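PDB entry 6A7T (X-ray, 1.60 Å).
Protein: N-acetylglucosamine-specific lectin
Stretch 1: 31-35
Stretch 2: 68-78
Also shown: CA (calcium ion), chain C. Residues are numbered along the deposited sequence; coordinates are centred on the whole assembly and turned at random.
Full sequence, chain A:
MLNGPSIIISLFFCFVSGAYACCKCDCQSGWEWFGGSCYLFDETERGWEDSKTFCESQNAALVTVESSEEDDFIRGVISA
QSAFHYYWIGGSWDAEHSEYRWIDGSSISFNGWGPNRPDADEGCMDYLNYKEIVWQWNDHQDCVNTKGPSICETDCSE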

# COMPACT_ATOMS: atom_id res chain seq x y z
N TRP A 31 12.40 -2.29 8.17
CA TRP A 31 11.47 -1.47 7.38
C TRP A 31 10.03 -1.85 7.72
O TRP A 31 9.79 -2.96 8.20
N GLU A 32 9.11 -0.93 7.47
CA GLU A 32 7.67 -1.11 7.72
C GLU A 32 6.89 -0.93 6.43
O GLU A 32 7.19 -0.07 5.65
N TRP A 33 5.82 -1.71 6.25
CA TRP A 33 4.96 -1.63 5.07
C TRP A 33 3.72 -0.78 5.34
O TRP A 33 3.10 -0.90 6.40
N PHE A 34 3.36 0.02 4.36
CA PHE A 34 2.10 0.72 4.35
C PHE A 34 1.76 1.09 2.91
O PHE A 34 2.58 1.64 2.20
N GLY A 35 0.53 0.77 2.46
CA GLY A 35 0.03 1.44 1.24
C GLY A 35 0.81 1.10 -0.03
O GLY A 35 0.89 1.93 -0.93
N SER A 68 -3.32 12.12 2.67
CA SER A 68 -3.52 12.24 4.16
C SER A 68 -3.36 10.87 4.86
O SER A 68 -2.85 10.82 6.01
N GLU A 69 -3.76 9.78 4.20
CA GLU A 69 -3.62 8.41 4.72
C GLU A 69 -2.12 8.13 5.00
O GLU A 69 -1.74 7.54 6.06
N GLU A 70 -1.27 8.56 4.07
CA GLU A 70 0.18 8.28 4.22
C GLU A 70 0.75 9.17 5.31
O GLU A 70 1.63 8.75 6.10
N ASP A 71 0.27 10.41 5.34
CA ASP A 71 0.66 11.38 6.35
C ASP A 71 0.37 10.80 7.73
O ASP A 71 1.21 10.86 8.63
N ASP A 72 -0.82 10.21 7.88
CA ASP A 72 -1.23 9.66 9.17
C ASP A 72 -0.31 8.51 9.57
O ASP A 72 0.11 8.40 10.74
N PHE A 73 -0.02 7.61 8.64
CA PHE A 73 0.84 6.51 8.87
C PHE A 73 2.16 7.04 9.42
O PHE A 73 2.67 6.56 10.40
N ILE A 74 2.77 8.01 8.71
CA ILE A 74 4.10 8.50 9.10
C ILE A 74 4.02 9.09 10.51
O ILE A 74 4.88 8.80 11.34
N ARG A 75 3.00 9.92 10.74
CA ARG A 75 2.84 10.56 12.03
C ARG A 75 2.73 9.49 13.12
O ARG A 75 3.27 9.67 14.21
N GLY A 76 1.98 8.43 12.82
CA GLY A 76 1.82 7.28 13.78
C GLY A 76 3.14 6.72 14.27
O GLY A 76 3.26 6.40 15.46
N VAL A 77 4.13 6.58 13.39
CA VAL A 77 5.43 6.07 13.74
C VAL A 77 6.23 7.14 14.49
O VAL A 77 6.70 6.90 15.63
N ILE A 78 6.41 8.33 13.90
CA ILE A 78 7.38 9.27 14.48
C ILE A 78 6.86 9.86 15.81
O ILE A 78 7.65 10.19 16.66

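The strand 32-34 runs nearly antiparallel to the helix 68-78, at 155°, with axes 10.4 Å apart at closest approach. Its alternation sets the first rule: Glu32 and Phe34 point their CA-to-CB bonds toward the helix, while Trp33 points away. Trp31, before them, stays out of reach.

Glu32 (chi1 m, chi2 t) extends along the flank of two helical residues one turn apart. Its OE1 lies 3.4 Å from Val77 CG2, and its OE2 comes within 3.6 Å of Phe73 CE1, in the edge region near the plane of that ring, where the polarised C-H groups suit a carboxylate. No hydrogen bond or salt bridge crosses between the stretches, and the carboxylate's closest contacts with the helix are to carbon atoms. Val77, in the t rotamer, points toward the strand.

Trp33 (chi1 t) makes no side-chain contact with the helix; its contribution is backbone, with Trp33 O 4.4 Å from Phe73 CE1.

Phe34 (chi1 174°, t) has the largest area covered by the other stretch and meets Phe73, also t. The ring planes are 4° from parallel but slid apart, centroids of the Phe34 and Phe73 rings 4.7 Å from each other, so they barely overlap. The slide seats each CB over the partner's face: Phe34 CB is 3.5 Å from the Phe73 centroid, and Phe73 CB 3.7 Å from the Phe34 centroid. Phe34 CG meets Phe73 CG at 3.5 Å. Farther along the ring, Phe34 CZ reaches Glu69 O at 3.5 Å and Phe34 CE2 reaches Glu70 CA at 3.7 Å, so the ring lies against helix backbone. Glu69 starts toward the strand but its end leads away. Glu70, t at chi1 and chi2, leaves sideways, and its OE1 and OE2 bind the calcium ion CA at 2.4 and 2.6 Å, alongside two waters and ligands elsewhere in the structure.

Gly35 closes the stretch with positive phi, touching nothing on the helix.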

# COMPACT_ATOMS: atom_id res chain seq x y z
CB TRP A 31 11.74 -1.65 5.90
CG TRP A 31 13.09 -1.21 5.42
CD1 TRP A 31 14.32 -1.63 5.84
CD2 TRP A 31 13.34 -0.30 4.34
NE1 TRP A 31 15.32 -1.06 5.09
CE2 TRP A 31 14.74 -0.23 4.18
CE3 TRP A 31 12.52 0.48 3.51
CZ2 TRP A 31 15.34 0.61 3.25
CZ3 TRP A 31 13.11 1.34 2.63
CH2 TRP A 31 14.51 1.37 2.46
CB GLU A 32 7.12 -0.03 8.64
CG GLU A 32 7.54 -0.19 10.07
CD GLU A 32 6.67 0.77 10.87
OE1 GLU A 32 7.24 1.58 11.62
OE2 GLU A 32 5.40 0.70 10.71
CB TRP A 33 4.53 -3.03 4.66
CG TRP A 33 3.80 -3.11 3.35
CD1 TRP A 33 4.38 -3.31 2.14
CD2 TRP A 33 2.39 -2.99 3.10
NE1 TRP A 33 3.42 -3.39 1.17
CE2 TRP A 33 2.20 -3.20 1.73
CE3 TRP A 33 1.26 -2.81 3.92
CZ2 TRP A 33 0.95 -3.14 1.10
CZ3 TRP A 33 0.01 -2.78 3.30
CH2 TRP A 33 -0.14 -2.92 1.92
CB PHE A 34 2.17 1.98 5.22
CG PHE A 34 0.92 2.81 5.12
CD1 PHE A 34 -0.22 2.42 5.81
CD2 PHE A 34 0.85 3.87 4.24
CE1 PHE A 34 -1.39 3.14 5.65
CE2 PHE A 34 -0.32 4.61 4.12
CZ PHE A 34 -1.43 4.23 4.83
CB SER A 68 -4.89 12.82 4.46
OG SER A 68 -5.86 11.84 4.09
CB GLU A 69 -4.14 7.35 3.75
CG GLU A 69 -5.63 7.38 3.50
CD GLU A 69 -6.13 8.30 2.39
OE1 GLU A 69 -5.42 9.25 1.99
OE2 GLU A 69 -7.28 8.11 1.97
CB GLU A 70 0.91 8.47 2.88
CG GLU A 70 2.40 8.06 2.91
CD GLU A 70 3.11 8.24 1.58
OE1 GLU A 70 4.18 7.66 1.42
OE2 GLU A 70 2.57 8.92 0.64
CB ASP A 71 -0.05 12.70 6.11
CG ASP A 71 0.30 13.79 7.09
OD1 ASP A 71 1.44 14.23 7.10
OD2 ASP A 71 -0.65 14.22 7.84
CB ASP A 72 -2.73 9.29 9.15
CG ASP A 72 -3.72 10.47 9.12
OD1 ASP A 72 -3.31 11.63 9.37
OD2 ASP A 72 -4.94 10.23 8.80
CB PHE A 73 1.06 5.68 7.60
CG PHE A 73 2.26 4.79 7.69
CD1 PHE A 73 2.26 3.68 8.52
CD2 PHE A 73 3.41 5.08 6.96
CE1 PHE A 73 3.39 2.88 8.65
CE2 PHE A 73 4.53 4.28 7.08
CZ PHE A 73 4.51 3.17 7.90
CB ILE A 74 4.63 9.50 8.07
CG1 ILE A 74 4.92 8.79 6.75
CG2 ILE A 74 5.83 10.24 8.62
CD1 ILE A 74 5.07 9.71 5.56
CB ARG A 75 1.66 11.52 12.03
CG ARG A 75 1.59 12.33 13.32
CD ARG A 75 0.48 13.33 13.32
NE ARG A 75 0.66 14.36 12.32
CZ ARG A 75 0.14 14.38 11.11
NH1 ARG A 75 -0.77 13.51 10.74
NH2 ARG A 75 0.58 15.31 10.27
CB VAL A 77 6.18 5.55 12.49
CG1 VAL A 77 7.57 5.04 12.85
CG2 VAL A 77 5.40 4.45 11.79
CB ILE A 78 7.80 10.32 13.44
CG1 ILE A 78 6.66 11.25 13.02
CG2 ILE A 78 8.42 9.60 12.27
CD1 ILE A 78 7.02 12.16 11.88
CA CA C . 4.58 8.15 -0.91
O HOH W 1 2.79 6.61 -1.66
O HOH W 2 5.38 7.65 -3.21